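Local coordinates for putative modulator of DNA gyrase (Bacteroides thetaiotaomicron, PDB 1VPB), which is a putative modulator of DNA gyrase of the peptidase U62 (PmbA/TldD) family and may act as a metallopeptidase, at the interface of chains A and B. Sequence-based numbering; all coordinates share one arbitrary frame. Chains: chain A/B, putative modulator of DNA gyrase.

The interface of chains A and B. Residues chain A 137-139; chain B 100, 103.
B:Tyr103 lays one face of its ring on A:Asp139, at the start of helix 138-150 of the other chain. The methylene CB of A:Asp139 stands over the middle of the B:Tyr103 ring, 3.6 Å from its centroid, in a CH-pi contact. Beyond it the carboxylate lies almost parallel to the ring, the planes 11° apart, displaced from the ring centre toward CD1, where A:Asp139 CG comes within 3.4 Å of B:Tyr103 CD1. A short acidic side chain suits this place because its carbon packs on the aromatic face while its oxygens can still meet water. With CG anti to the backbone nitrogen (chi1 -160°), CB stays over the ring centre while the carboxylate runs along the CD1 side and carries OD1 toward the water.

Asn-Pro-Asp leads into helix 138-150, A:Asn137 being the loop residue just before it. A:Asn137 acts as the N-cap: its amide oxygen OD1 accepts a hydrogen bond from the backbone N of A:Asp139 at 2.9 Å, the donor sitting above the carbonyl plane. The same OD1 lies 3.7 Å from the phenol OH of B:Tyr103, a distance too long for a hydrogen bond. A:Pro138, whose ring suits the first turn of a helix, where no amide hydrogen is needed, offers CB to B:Tyr103 CD2 at 4.0 Å. Its CG faces the hydroxyl OG of B:Ser100, near the end of helix 87-101; the small serine side chain probably allows the proline ring this close approach.

A leucine in place of B:Tyr103 would probably leave the A:Asp139 methylene and carboxylate without their flat platform and open a gap beside the helix start.

Both chains are copies of one protein and the interface is two-fold, so the contact recurs with the chains exchanged; this pairing may or may not be the biological dimer. Beside the ring, a water bridges the chains, 2.8 Å from the carboxylate OD1 of A:Asp139 and 2.7 Å from the backbone O of B:Tyr103.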
# COMPACT_ATOMS: atom_id res chain seq x y z
N ASN A 137 -7.88 -29.59 3.57
CA ASN A 137 -7.72 -29.67 5.02
C ASN A 137 -6.64 -28.65 5.42
O ASN A 137 -5.52 -28.68 4.92
CB ASN A 137 -7.25 -31.08 5.41
CG ASN A 137 -6.97 -31.22 6.92
OD1 ASN A 137 -7.09 -30.26 7.70
ND2 ASN A 137 -6.59 -32.44 7.34
N PRO A 138 -6.99 -27.71 6.30
CA PRO A 138 -6.04 -26.66 6.68
C PRO A 138 -4.78 -27.24 7.23
O PRO A 138 -3.69 -26.67 7.10
CB PRO A 138 -6.82 -25.88 7.76
CG PRO A 138 -8.24 -26.03 7.30
CD PRO A 138 -8.29 -27.51 6.95
N ASP A 139 -4.86 -28.38 7.86
CA ASP A 139 -3.65 -28.98 8.36
C ASP A 139 -2.61 -29.38 7.31
O ASP A 139 -1.39 -29.29 7.52
CB ASP A 139 -4.04 -30.19 9.21
CG ASP A 139 -2.96 -30.62 10.17
OD1 ASP A 139 -2.09 -29.78 10.60
OD2 ASP A 139 -2.92 -31.80 10.55
N SER B 100 -8.91 -24.55 12.28
CA SER B 100 -7.68 -24.19 11.60
C SER B 100 -6.62 -23.66 12.57
O SER B 100 -5.43 -24.00 12.47
CB SER B 100 -7.99 -23.15 10.56
OG SER B 100 -8.77 -23.73 9.54
N TYR B 103 -4.43 -26.13 14.51
CA TYR B 103 -3.31 -26.74 13.83
C TYR B 103 -1.97 -25.99 13.96
O TYR B 103 -0.86 -26.58 13.66
CB TYR B 103 -3.61 -26.96 12.36
CG TYR B 103 -4.82 -27.85 12.12
CD1 TYR B 103 -4.86 -29.17 12.58
CD2 TYR B 103 -5.83 -27.40 11.37
CE1 TYR B 103 -5.99 -29.98 12.32
CE2 TYR B 103 -6.94 -28.19 11.09
CZ TYR B 103 -7.02 -29.46 11.58
OH TYR B 103 -8.16 -30.21 11.23
O HOH W 1 -0.76 -29.19 12.96